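Local coordinates for protein aldose 1-epimerase (Escherichia coli, PDB 3NRE) that probably catalyses the interconversion of the alpha and beta anomers of aldose sugars, as galactose mutarotases do, at residues P53-V58 with M256-D261; V76-H81 with E172-G177; A139-F144 with L274-S279. All blocks are in the same frame, centred on the assembly; numbering follows the deposited sequence.

Contact 1. Residues P53-V58 with M256-D261; sequences PFANRV and MSHAPD
A water held between A55, R57 and D261 ties the two segments together: it donates to A55 O at 2.9 Å and to R57 O at 2.8 Å, and accepts from D261 N at 3.2 Å. Close by, the amide of A55 donates a nearly straight hydrogen bond to the imidazole of H258, N to NE2 3.0 Å with 170° at the hydrogen, and the donor lies in the plane of the ring. The ring's other nitrogen, ND1, donates to the carbonyl of the next residue, A259 O, at 2.9 Å. That oxygen lies somewhat out of the ring plane. Histidine suits this place because one flat group can accept from one segment and donate to its own, and the two bonds together restrain its rotation.

A55 has only a methyl to fit in, and its CB touches CG of M256 at 3.7 Å. M256 is a selenomethionine, whose flexible chain bends at chi3; its CE ends over one face of H258, off toward the rim, while also meeting A55 CB. Both segments are loops that follow strands of one antiparallel sheet in this mutarotase-type fold: the first comes after strand 48-51, and the second runs on from strand 250-256. The carboxylate of D261 lies beside V58 CA through OD1, and its OD2 bonds S59 OG.

N56 turns its OD1 back to take the R57 amide at 2.9 Å, a bent bond, with weak help from R57 NH1. The guanidinium of R57 itself pairs with D79, and both R57 NH1 and N56 ND2 bond a PEG, probably from the crystallisation liquor, which may mark a pocket.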
ATOM      1  N   PRO A  53      -5.627   8.896  -4.359  1.00 20.60           N
ATOM      2  CA  PRO A  53      -6.944   8.319  -4.625  1.00 23.02           C
ATOM      3  C   PRO A  53      -6.944   7.105  -5.557  1.00 24.25           C
ATOM      4  O   PRO A  53      -7.999   6.688  -6.041  1.00 26.06           O
ATOM      5  CB  PRO A  53      -7.665   9.494  -5.286  1.00 23.85           C
ATOM      6  CG  PRO A  53      -6.590  10.134  -6.110  1.00 22.95           C
ATOM      7  CD  PRO A  53      -5.391  10.090  -5.173  1.00 21.19           C
ATOM      8  N   PHE A  54      -5.779   6.532  -5.808  1.00 22.38           N
ATOM      9  CA  PHE A  54      -5.656   5.188  -6.399  1.00 21.68           C
ATOM     10  C   PHE A  54      -4.248   4.722  -6.219  1.00 21.55           C
ATOM     11  O   PHE A  54      -3.387   5.479  -5.739  1.00 20.77           O
ATOM     12  CB  PHE A  54      -6.067   5.147  -7.880  1.00 23.14           C
ATOM     13  CG  PHE A  54      -5.307   6.081  -8.749  1.00 22.72           C
ATOM     14  CD1 PHE A  54      -4.146   5.687  -9.355  1.00 22.17           C
ATOM     15  CD2 PHE A  54      -5.811   7.327  -9.052  1.00 24.78           C
ATOM     16  CE1 PHE A  54      -3.466   6.548 -10.199  1.00 27.86           C
ATOM     17  CE2 PHE A  54      -5.134   8.197  -9.894  1.00 24.92           C
ATOM     18  CZ  PHE A  54      -3.952   7.807 -10.466  1.00 22.05           C
ATOM     19  N   ALA A  55      -4.000   3.459  -6.514  1.00 20.70           N
ATOM     20  CA  ALA A  55      -2.677   2.889  -6.321  1.00 19.60           C
ATOM     21  C   ALA A  55      -1.960   2.729  -7.656  1.00 20.31           C
ATOM     22  O   ALA A  55      -2.599   2.535  -8.716  1.00 21.37           O
ATOM     23  CB  ALA A  55      -2.785   1.528  -5.670  1.00 22.01           C
ATOM     24  N   ASN A  56      -0.632   2.772  -7.606  1.00 18.18           N
ATOM     25  CA  ASN A  56       0.249   2.430  -8.710  1.00 18.25           C
ATOM     26  C   ASN A  56       0.151   3.515  -9.809  1.00 21.46           C
ATOM     27  O   ASN A  56       0.002   4.696  -9.498  1.00 20.64           O
ATOM     28  CB  ASN A  56       0.051   0.944  -9.196  1.00 21.43           C
ATOM     29  CG  ASN A  56       1.322   0.323  -9.719  1.00 22.90           C
ATOM     30  OD1 ASN A  56       1.738   0.635 -10.833  1.00 25.36           O
ATOM     31  ND2 ASN A  56       1.988  -0.487  -8.912  1.00 25.24           N
ATOM     32  N   ARG A  57       0.306   3.124 -11.066  1.00 20.15           N
ATOM     33  CA  ARG A  57       0.448   4.043 -12.182  1.00 18.43           C
ATOM     34  C   ARG A  57      -0.688   3.840 -13.184  1.00 20.15           C
ATOM     35  O   ARG A  57      -1.229   2.732 -13.258  1.00 21.14           O
ATOM     36  CB  ARG A  57       1.732   3.675 -12.924  1.00 19.14           C
ATOM     37  CG  ARG A  57       3.013   3.741 -12.064  1.00 16.66           C
ATOM     38  CD  ARG A  57       4.215   3.187 -12.734  1.00 19.91           C
ATOM     39  NE  ARG A  57       5.406   3.313 -11.852  1.00 19.92           N
ATOM     40  CZ  ARG A  57       5.721   2.492 -10.858  1.00 20.92           C
ATOM     41  NH1 ARG A  57       4.977   1.421 -10.603  1.00 22.72           N
ATOM     42  NH2 ARG A  57       6.808   2.767 -10.121  1.00 22.75           N
ATOM     43  N   VAL A  58      -1.004   4.885 -13.958  1.00 20.25           N
ATOM     44  CA  VAL A  58      -1.954   4.791 -15.077  1.00 18.93           C
ATOM     45  C   VAL A  58      -1.111   4.960 -16.352  1.00 20.68           C
ATOM     46  O   VAL A  58      -0.557   6.039 -16.582  1.00 20.77           O
ATOM     47  CB  VAL A  58      -2.998   5.852 -15.029  1.00 20.63           C
ATOM     48  CG1 VAL A  58      -3.981   5.677 -16.237  1.00 23.36           C
ATOM     49  CG2 VAL A  58      -3.762   5.865 -13.656  1.00 23.45           C
HETATM   50  N   MSE A 256      -4.231  -3.659  -2.674  1.00 25.03           N
HETATM   51  CA  MSE A 256      -4.884  -2.645  -3.450  1.00 25.17           C
HETATM   52  C   MSE A 256      -6.300  -3.040  -3.688  1.00 26.88           C
HETATM   53  O   MSE A 256      -6.586  -4.221  -3.940  1.00 26.22           O
HETATM   54  CB  MSE A 256      -4.207  -2.478  -4.843  1.00 25.58           C
HETATM   55  CG  MSE A 256      -2.772  -2.056  -4.784  1.00 30.79           C
HETATM   56 SE   MSE A 256      -2.030  -2.431  -6.567  0.75 32.16          SE
HETATM   57  CE  MSE A 256      -3.199  -1.581  -7.696  1.00 27.01           C
ATOM     58  N   SER A 257      -7.174  -2.039  -3.676  1.00 23.99           N
ATOM     59  CA  SER A 257      -8.595  -2.274  -3.892  1.00 27.08           C
ATOM     60  C   SER A 257      -8.966  -2.479  -5.362  1.00 27.48           C
ATOM     61  O   SER A 257     -10.144  -2.746  -5.675  1.00 27.11           O
ATOM     62  CB  SER A 257      -9.392  -1.084  -3.343  1.00 28.25           C
ATOM     63  OG  SER A 257      -9.253   0.053  -4.164  1.00 26.90           O
ATOM     64  N   HIS A 258      -7.965  -2.386  -6.238  1.00 24.12           N
ATOM     65  CA  HIS A 258      -8.170  -2.471  -7.672  1.00 26.14           C
ATOM     66  C   HIS A 258      -6.943  -3.016  -8.342  1.00 26.06           C
ATOM     67  O   HIS A 258      -5.918  -3.133  -7.696  1.00 24.36           O
ATOM     68  CB  HIS A 258      -8.541  -1.102  -8.238  1.00 25.21           C
ATOM     69  CG  HIS A 258      -7.441  -0.092  -8.133  1.00 24.81           C
ATOM     70  ND1 HIS A 258      -6.559   0.156  -9.160  1.00 24.67           N
ATOM     71  CD2 HIS A 258      -7.109   0.756  -7.132  1.00 22.64           C
ATOM     72  CE1 HIS A 258      -5.698   1.085  -8.774  1.00 24.34           C
ATOM     73  NE2 HIS A 258      -5.995   1.458  -7.545  1.00 24.56           N
ATOM     74  N   ALA A 259      -7.073  -3.329  -9.643  1.00 25.66           N
ATOM     75  CA  ALA A 259      -5.968  -3.844 -10.456  1.00 25.59           C
ATOM     76  C   ALA A 259      -5.186  -2.680 -11.055  1.00 24.71           C
ATOM     77  O   ALA A 259      -5.783  -1.642 -11.339  1.00 23.06           O
ATOM     78  CB  ALA A 259      -6.479  -4.717 -11.563  1.00 27.16           C
ATOM     79  N   PRO A 260      -3.881  -2.895 -11.313  1.00 25.19           N
ATOM     80  CA  PRO A 260      -3.144  -1.871 -12.032  1.00 24.53           C
ATOM     81  C   PRO A 260      -3.788  -1.596 -13.396  1.00 26.05           C
ATOM     82  O   PRO A 260      -4.226  -2.541 -14.080  1.00 26.22           O
ATOM     83  CB  PRO A 260      -1.773  -2.491 -12.194  1.00 27.48           C
ATOM     84  CG  PRO A 260      -2.021  -3.984 -12.157  1.00 27.48           C
ATOM     85  CD  PRO A 260      -3.132  -4.152 -11.200  1.00 25.94           C
ATOM     86  N   ASP A 261      -3.881  -0.314 -13.762  1.00 24.50           N
ATOM     87  CA  ASP A 261      -4.397   0.108 -15.067  1.00 24.25           C
ATOM     88  C   ASP A 261      -5.897  -0.147 -15.186  1.00 23.27           C
ATOM     89  O   ASP A 261      -6.422  -0.218 -16.277  1.00 26.68           O
ATOM     90  CB  ASP A 261      -3.640  -0.544 -16.250  1.00 26.53           C
ATOM     91  CG  ASP A 261      -2.608   0.382 -16.894  1.00 29.52           C
ATOM     92  OD1 ASP A 261      -2.378   1.466 -16.339  1.00 25.88           O
ATOM     93  OD2 ASP A 261      -2.073   0.011 -17.995  1.00 27.73           O
TER
HETATM   94  O   HOH W   1      -3.049   1.708 -11.437  1.00 23.67           O

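Contact 2. Residues V76-H81 with E172-G177; sequences VEWDAH and EQWLAG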
ATOM      1  N   VAL A  76       6.626  12.477  -8.756  1.00 19.82           N
ATOM      2  CA  VAL A  76       7.946  12.248  -8.143  1.00 20.03           C
ATOM      3  C   VAL A  76       9.000  12.364  -9.235  1.00 22.00           C
ATOM      4  O   VAL A  76       8.751  12.060 -10.400  1.00 22.64           O
ATOM      5  CB  VAL A  76       8.021  10.896  -7.385  1.00 20.85           C
ATOM      6  CG1 VAL A  76       7.099  10.862  -6.213  1.00 21.39           C
ATOM      7  CG2 VAL A  76       7.756   9.634  -8.324  1.00 22.21           C
ATOM      8  N   GLU A  77      10.178  12.865  -8.868  1.00 24.87           N
ATOM      9  CA  GLU A  77      11.223  13.170  -9.853  0.50 25.93           C
ATOM     10  C   GLU A  77      11.740  11.919 -10.550  1.00 26.26           C
ATOM     11  O   GLU A  77      12.146  11.978 -11.709  1.00 28.23           O
ATOM     12  CB  GLU A  77      12.397  13.910  -9.189  0.50 29.03           C
ATOM     13  CG  GLU A  77      13.109  13.109  -8.107  0.50 27.54           C
ATOM     14  N   TRP A  78      11.701  10.797  -9.837  1.00 23.80           N
ATOM     15  CA  TRP A  78      12.308   9.552 -10.275  1.00 25.42           C
ATOM     16  C   TRP A  78      11.431   8.607 -11.101  1.00 26.96           C
ATOM     17  O   TRP A  78      11.908   7.522 -11.453  1.00 27.34           O
ATOM     18  CB  TRP A  78      12.854   8.784  -9.042  1.00 24.62           C
ATOM     19  CG  TRP A  78      11.928   8.579  -7.890  1.00 24.47           C
ATOM     20  CD1 TRP A  78      11.837   9.363  -6.763  1.00 26.95           C
ATOM     21  CD2 TRP A  78      10.995   7.505  -7.692  1.00 24.15           C
ATOM     22  NE1 TRP A  78      10.909   8.872  -5.919  1.00 29.73           N
ATOM     23  CE2 TRP A  78      10.382   7.719  -6.433  1.00 27.61           C
ATOM     24  CE3 TRP A  78      10.624   6.388  -8.443  1.00 27.78           C
ATOM     25  CZ2 TRP A  78       9.400   6.900  -5.937  1.00 29.71           C
ATOM     26  CZ3 TRP A  78       9.630   5.538  -7.906  1.00 28.75           C
ATOM     27  CH2 TRP A  78       9.069   5.794  -6.669  1.00 31.24           C
ATOM     28  N   ASP A  79      10.190   9.008 -11.402  1.00 22.37           N
ATOM     29  CA  ASP A  79       9.249   8.182 -12.205  1.00 21.54           C
ATOM     30  C   ASP A  79       8.535   9.100 -13.223  1.00 19.04           C
ATOM     31  O   ASP A  79       8.021  10.191 -12.848  1.00 20.74           O
ATOM     32  CB  ASP A  79       8.270   7.464 -11.293  1.00 20.08           C
ATOM     33  CG  ASP A  79       7.522   6.290 -11.978  1.00 23.70           C
ATOM     34  OD1 ASP A  79       7.230   6.317 -13.205  1.00 21.14           O
ATOM     35  OD2 ASP A  79       7.343   5.265 -11.290  1.00 24.17           O
ATOM     36  N   ALA A  80       8.530   8.697 -14.494  1.00 20.27           N
ATOM     37  CA  ALA A  80       7.778   9.386 -15.540  1.00 21.75           C
ATOM     38  C   ALA A  80       6.272   9.328 -15.321  1.00 20.23           C
ATOM     39  O   ALA A  80       5.526  10.217 -15.772  1.00 21.78           O
ATOM     40  CB  ALA A  80       8.118   8.849 -16.957  1.00 23.00           C
ATOM     41  N   HIS A  81       5.825   8.296 -14.627  1.00 19.13           N
ATOM     42  CA  HIS A  81       4.402   8.166 -14.350  1.00 18.16           C
ATOM     43  C   HIS A  81       4.032   8.708 -12.994  1.00 18.53           C
ATOM     44  O   HIS A  81       4.714   8.428 -12.016  1.00 17.80           O
ATOM     45  CB  HIS A  81       3.946   6.700 -14.421  1.00 17.62           C
ATOM     46  CG  HIS A  81       3.814   6.211 -15.818  1.00 18.58           C
ATOM     47  ND1 HIS A  81       4.893   5.753 -16.549  1.00 18.92           N
ATOM     48  CD2 HIS A  81       2.755   6.224 -16.664  1.00 18.83           C
ATOM     49  CE1 HIS A  81       4.487   5.488 -17.779  1.00 23.81           C
ATOM     50  NE2 HIS A  81       3.191   5.724 -17.864  1.00 20.12           N
ATOM     51  N   GLU A 172       8.355  -2.388 -19.597  1.00 23.32           N
ATOM     52  CA  GLU A 172       9.139  -1.179 -19.482  1.00 23.55           C
ATOM     53  C   GLU A 172       8.481  -0.119 -18.568  1.00 22.62           C
ATOM     54  O   GLU A 172       7.248  -0.137 -18.293  1.00 22.78           O
ATOM     55  CB  GLU A 172       9.427  -0.631 -20.890  1.00 24.18           C
ATOM     56  CG  GLU A 172      10.156  -1.614 -21.790  1.00 28.66           C
ATOM     57  CD  GLU A 172       9.234  -2.590 -22.608  1.00 32.22           C
ATOM     58  OE1 GLU A 172       7.990  -2.584 -22.382  1.00 37.89           O
ATOM     59  OE2 GLU A 172       9.753  -3.324 -23.468  1.00 40.52           O
ATOM     60  N   GLN A 173       9.316   0.800 -18.046  1.00 22.76           N
ATOM     61  CA  GLN A 173       8.833   1.921 -17.198  1.00 21.40           C
ATOM     62  C   GLN A 173       8.153   1.475 -15.896  1.00 20.88           C
ATOM     63  O   GLN A 173       7.355   2.202 -15.308  1.00 20.17           O
ATOM     64  CB  GLN A 173       7.883   2.815 -17.986  1.00 22.92           C
ATOM     65  CG  GLN A 173       8.481   3.454 -19.235  1.00 22.07           C
ATOM     66  CD  GLN A 173       7.499   4.462 -19.853  1.00 23.67           C
ATOM     67  OE1 GLN A 173       6.530   4.073 -20.510  1.00 27.81           O
ATOM     68  NE2 GLN A 173       7.776   5.715 -19.695  1.00 23.51           N
ATOM     69  N   TRP A 174       8.494   0.262 -15.452  1.00 20.70           N
ATOM     70  CA  TRP A 174       7.936  -0.307 -14.211  1.00 19.79           C
ATOM     71  C   TRP A 174       6.464  -0.608 -14.279  1.00 22.51           C
ATOM     72  O   TRP A 174       5.821  -0.786 -13.262  1.00 24.98           O
ATOM     73  CB  TRP A 174       8.266   0.530 -12.985  1.00 22.89           C
ATOM     74  CG  TRP A 174       9.665   0.696 -12.780  1.00 23.59           C
ATOM     75  CD1 TRP A 174      10.633  -0.289 -12.828  1.00 30.63           C
ATOM     76  CD2 TRP A 174      10.328   1.903 -12.530  1.00 28.01           C
ATOM     77  NE1 TRP A 174      11.872   0.256 -12.628  1.00 29.96           N
ATOM     78  CE2 TRP A 174      11.715   1.611 -12.440  1.00 32.94           C
ATOM     79  CE3 TRP A 174       9.897   3.228 -12.403  1.00 32.05           C
ATOM     80  CZ2 TRP A 174      12.674   2.595 -12.202  1.00 38.08           C
ATOM     81  CZ3 TRP A 174      10.864   4.226 -12.151  1.00 32.79           C
ATOM     82  CH2 TRP A 174      12.230   3.899 -12.065  1.00 39.14           C
ATOM     83  N   LEU A 175       5.913  -0.665 -15.486  1.00 20.64           N
ATOM     84  CA  LEU A 175       4.497  -0.784 -15.683  1.00 19.97           C
ATOM     85  C   LEU A 175       4.073  -2.262 -15.715  1.00 21.95           C
ATOM     86  O   LEU A 175       4.797  -3.138 -16.161  1.00 22.56           O
ATOM     87  CB  LEU A 175       4.062  -0.166 -17.040  1.00 19.81           C
ATOM     88  CG  LEU A 175       4.139   1.367 -17.168  1.00 21.49           C
ATOM     89  CD1 LEU A 175       3.929   1.833 -18.570  1.00 20.73           C
ATOM     90  CD2 LEU A 175       3.191   2.063 -16.219  1.00 20.34           C
ATOM     91  N   ALA A 176       2.866  -2.502 -15.258  1.00 22.04           N
ATOM     92  CA  ALA A 176       2.211  -3.793 -15.511  1.00 23.93           C
ATOM     93  C   ALA A 176       2.024  -4.071 -17.005  1.00 24.80           C
ATOM     94  O   ALA A 176       1.556  -3.199 -17.761  1.00 25.00           O
ATOM     95  CB  ALA A 176       0.886  -3.837 -14.796  1.00 22.50           C
ATOM     96  N   GLY A 177       2.437  -5.269 -17.422  1.00 23.62           N
ATOM     97  CA  GLY A 177       2.328  -5.738 -18.799  1.00 24.23           C
ATOM     98  C   GLY A 177       1.237  -6.758 -19.047  1.00 28.04           C
ATOM     99  O   GLY A 177       0.096  -6.561 -18.633  1.00 26.17           O
TER
HETATM  100  O   HOH W   2       7.252   4.861 -15.220  1.00 21.90           O
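The two backbones stay apart and share no direct hydrogen bond: A80 and Q173 come nearest, CA to CA 7.7 Å, where a type I turn from V76 to D79 has just ended on one side and Q173 and W174 both take left-handed helical angles on the other. Side chains, two backbone carbonyls and one water make up the contact.

H81 receives L175 over the flat of its ring. The leucine methyl CD2 stands 3.9 Å from the ring centroid and only 7° off the normal, a well-centred CH-pi contact, while the two side chains cross at about a right angle. The end of the Q173 amide, with OE1 3.7 Å from H81 CE1, sits at the edge of the same ring, its plane turned steeply from it. Leucine thus supplies bulk above the ring, and glutamine a polar group beside it.

W174 offers its edge instead. Its CZ3 lies 3.5 Å from W78 O, and its CE3 the same 3.5 Å from D79 OD2; both oxygens lie near the ring plane, where its C-H groups point, and the carboxylate is turned 73° from the indole. In D79, chi1 of -164° sets CG anti to the backbone N; from there OD1 accepts from H81 N at 2.8 Å, forming an Asx turn. The bridging water lies 2.9 Å from H81 ND1 and donates to Q173 O at 2.7 Å; its approach to D79 OD1 is unusually short. D79 OD2 pairs with R57, and H81 NE2 bonds the amide of G60.

Residues 76-81 belong to the loop between strands 68-71 and 93-97, whereas 172-177 turns the chain from strand 166-170 into its antiparallel partner 176-180, whose G177 pairs with L169; the contact therefore sets the tip of a hairpin against a long loop.

Contact 3. Residues A139-F144 with L274-S279; sequences AETLPF and LAPGES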
ATOM      1  N   ALA A 139     -15.866  18.361  -9.056  1.00 42.60           N
ATOM      2  CA  ALA A 139     -17.122  18.755  -9.726  1.00 46.53           C
ATOM      3  C   ALA A 139     -17.711  17.609 -10.569  1.00 46.78           C
ATOM      4  O   ALA A 139     -18.857  17.702 -11.026  1.00 48.57           O
ATOM      5  CB  ALA A 139     -16.891  19.999 -10.576  1.00 46.23           C
ATOM      6  N   GLU A 140     -16.953  16.524 -10.742  1.00 41.26           N
ATOM      7  CA  GLU A 140     -17.365  15.361 -11.540  1.00 39.73           C
ATOM      8  C   GLU A 140     -17.074  14.016 -10.876  1.00 39.94           C
ATOM      9  O   GLU A 140     -16.088  13.869 -10.131  1.00 37.10           O
ATOM     10  CB  GLU A 140     -16.610  15.374 -12.888  1.00 44.43           C
ATOM     11  CG  GLU A 140     -16.714  16.671 -13.682  1.00 48.01           C
ATOM     12  CD  GLU A 140     -18.119  16.922 -14.236  1.00 67.78           C
ATOM     13  OE1 GLU A 140     -19.000  16.027 -14.129  1.00 69.35           O
ATOM     14  OE2 GLU A 140     -18.339  18.027 -14.785  1.00 71.11           O
ATOM     15  N   THR A 141     -17.901  13.025 -11.197  1.00 38.31           N
ATOM     16  CA  THR A 141     -17.661  11.641 -10.781  1.00 37.41           C
ATOM     17  C   THR A 141     -16.341  11.101 -11.365  1.00 37.08           C
ATOM     18  O   THR A 141     -16.117  11.282 -12.554  1.00 36.14           O
ATOM     19  CB  THR A 141     -18.785  10.764 -11.317  1.00 38.19           C
ATOM     20  OG1 THR A 141     -20.014  11.238 -10.786  1.00 44.30           O
ATOM     21  CG2 THR A 141     -18.573   9.285 -10.942  1.00 39.08           C
ATOM     22  N   LEU A 142     -15.487  10.485 -10.517  1.00 33.94           N
ATOM     23  CA  LEU A 142     -14.212   9.843 -10.941  1.00 31.92           C
ATOM     24  C   LEU A 142     -14.060   8.496 -10.266  1.00 31.31           C
ATOM     25  O   LEU A 142     -14.754   8.225  -9.275  1.00 32.72           O
ATOM     26  CB  LEU A 142     -13.024  10.727 -10.612  1.00 28.46           C
ATOM     27  CG  LEU A 142     -12.834  11.990 -11.460  1.00 30.96           C
ATOM     28  CD1 LEU A 142     -11.751  12.902 -10.899  1.00 32.18           C
ATOM     29  CD2 LEU A 142     -12.483  11.632 -12.904  1.00 31.86           C
ATOM     30  N   PRO A 143     -13.214   7.615 -10.815  1.00 28.46           N
ATOM     31  CA  PRO A 143     -13.035   6.287 -10.232  1.00 30.24           C
ATOM     32  C   PRO A 143     -11.892   6.259  -9.210  1.00 28.01           C
ATOM     33  O   PRO A 143     -10.777   6.734  -9.492  1.00 28.05           O
ATOM     34  CB  PRO A 143     -12.755   5.414 -11.473  1.00 31.15           C
ATOM     35  CG  PRO A 143     -11.943   6.293 -12.343  1.00 30.39           C
ATOM     36  CD  PRO A 143     -12.610   7.681 -12.162  1.00 27.57           C
ATOM     37  N   PHE A 144     -12.207   5.741  -8.019  1.00 25.87           N
ATOM     38  CA  PHE A 144     -11.342   5.779  -6.867  1.00 25.92           C
ATOM     39  C   PHE A 144     -10.897   4.403  -6.410  1.00 27.55           C
ATOM     40  O   PHE A 144     -11.578   3.380  -6.564  1.00 28.26           O
ATOM     41  CB  PHE A 144     -12.026   6.479  -5.681  1.00 29.36           C
ATOM     42  CG  PHE A 144     -12.073   8.014  -5.769  1.00 26.06           C
ATOM     43  CD1 PHE A 144     -12.969   8.639  -6.599  1.00 28.98           C
ATOM     44  CD2 PHE A 144     -11.308   8.818  -4.927  1.00 27.64           C
ATOM     45  CE1 PHE A 144     -13.024  10.009  -6.675  1.00 24.53           C
ATOM     46  CE2 PHE A 144     -11.389  10.229  -4.994  1.00 26.48           C
ATOM     47  CZ  PHE A 144     -12.267  10.804  -5.831  1.00 29.61           C
ATOM     48  N   LEU A 274     -17.200   7.391  -7.652  1.00 36.41           N
ATOM     49  CA  LEU A 274     -17.679   8.225  -6.568  1.00 35.76           C
ATOM     50  C   LEU A 274     -18.187   9.519  -7.146  1.00 37.30           C
ATOM     51  O   LEU A 274     -17.413  10.258  -7.754  1.00 35.05           O
ATOM     52  CB  LEU A 274     -16.551   8.554  -5.560  1.00 33.16           C
ATOM     53  CG  LEU A 274     -16.009   7.430  -4.682  1.00 31.36           C
ATOM     54  CD1 LEU A 274     -14.951   7.976  -3.621  1.00 26.80           C
ATOM     55  CD2 LEU A 274     -17.160   6.621  -4.024  1.00 35.78           C
ATOM     56  N   ALA A 275     -19.487   9.799  -6.977  1.00 41.48           N
ATOM     57  CA  ALA A 275     -20.031  11.097  -7.386  1.00 39.84           C
ATOM     58  C   ALA A 275     -19.514  12.135  -6.403  1.00 42.06           C
ATOM     59  O   ALA A 275     -19.058  11.787  -5.294  1.00 41.47           O
ATOM     60  CB  ALA A 275     -21.589  11.073  -7.422  1.00 46.22           C
ATOM     61  N   PRO A 276     -19.542  13.422  -6.776  1.00 43.88           N
ATOM     62  CA  PRO A 276     -19.205  14.429  -5.763  1.00 46.16           C
ATOM     63  C   PRO A 276     -19.982  14.262  -4.444  1.00 46.46           C
ATOM     64  O   PRO A 276     -21.216  14.087  -4.457  1.00 50.77           O
ATOM     65  CB  PRO A 276     -19.607  15.742  -6.441  1.00 47.04           C
ATOM     66  CG  PRO A 276     -19.465  15.471  -7.851  1.00 48.90           C
ATOM     67  CD  PRO A 276     -19.964  14.055  -8.034  1.00 47.89           C
ATOM     68  N   GLY A 277     -19.249  14.316  -3.332  1.00 44.08           N
ATOM     69  CA  GLY A 277     -19.759  14.026  -2.004  1.00 43.96           C
ATOM     70  C   GLY A 277     -19.876  12.562  -1.587  1.00 42.34           C
ATOM     71  O   GLY A 277     -20.172  12.290  -0.420  1.00 46.28           O
ATOM     72  N   GLU A 278     -19.708  11.612  -2.504  1.00 41.55           N
ATOM     73  CA  GLU A 278     -19.719  10.160  -2.160  1.00 41.69           C
ATOM     74  C   GLU A 278     -18.364   9.678  -1.622  1.00 40.71           C
ATOM     75  O   GLU A 278     -17.329  10.225  -1.992  1.00 34.81           O
ATOM     76  CB  GLU A 278     -20.136   9.296  -3.361  1.00 41.04           C
ATOM     77  CG  GLU A 278     -21.554   8.731  -3.300  1.00 56.50           C
ATOM     78  CD  GLU A 278     -22.064   8.225  -4.631  1.00 53.97           C
ATOM     79  OE1 GLU A 278     -21.247   8.044  -5.573  1.00 48.68           O
ATOM     80  OE2 GLU A 278     -23.294   7.985  -4.749  1.00 61.37           O
ATOM     81  N   SER A 279     -18.379   8.664  -0.756  1.00 39.08           N
ATOM     82  CA  SER A 279     -17.146   8.184  -0.140  1.00 38.44           C
ATOM     83  C   SER A 279     -16.985   6.689  -0.303  1.00 37.73           C
ATOM     84  O   SER A 279     -17.951   5.965  -0.520  1.00 38.66           O
ATOM     85  CB  SER A 279     -17.186   8.483   1.360  1.00 41.87           C
ATOM     86  OG  SER A 279     -17.391   9.864   1.605  1.00 48.35           O
TER
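L274 leans its side chain across the ring of F144. CB begins the contact at 3.7 Å from F144 CD1, CG follows at 3.8 Å from the same atom, and the methyl CD1 reaches F144 CG at 3.6 Å. L274 CD1 lies over the face, 22° off the normal through the ring centre and shifted toward the rim, a CH-pi contact. The leucine's chi1 of -69° puts its CG anti to the carbonyl carbon, beside the F144 ring, and CD1 goes on from there over the face.

Behind it the short strand 272-274 pairs antiparallel with the start of 142-153: L274 N donates to L142 O at 3.1 Å, and the return bond, L142 N to L274 O, is weak. The chain then makes a type II turn from A275 to E278, with glycine fitting the positive phi of G277, before entering strand 279-290 of another sheet. E278 OE1 takes the A275 amide at 2.9 Å.

An alanine at F144 would probably leave L274 CD1 without the face it rests on and open a gap toward Y113, whose ring meets F144 edge-to-face. Nearer the surface, T141 OG1 rests against A275 CA at 3.4 Å, and P276 packs on the backbone of A139.

Contacts 1 and 2 have centres 13 Å apart and are joined by a salt bridge, R57 NE to D79 OD2 at 2.8 Å; R57 CD also packs on L175 CD2 at 3.8 Å. The side chains of R57 and W174 each come within about 3 Å of bound PEG, probably from the crystallisation liquor. PEG is also bound at A139 by contact 3, so PEG alone does not locate the sugar pocket of this presumed epimerase. The centre of contact 3 is 16 Å from that of contact 1, which it touches through P53 CB and F144 CD2 at 3.7 Å. Contact 1 thus touches both others, whereas contacts 2 and 3, centres 26 Å apart, do not touch each other.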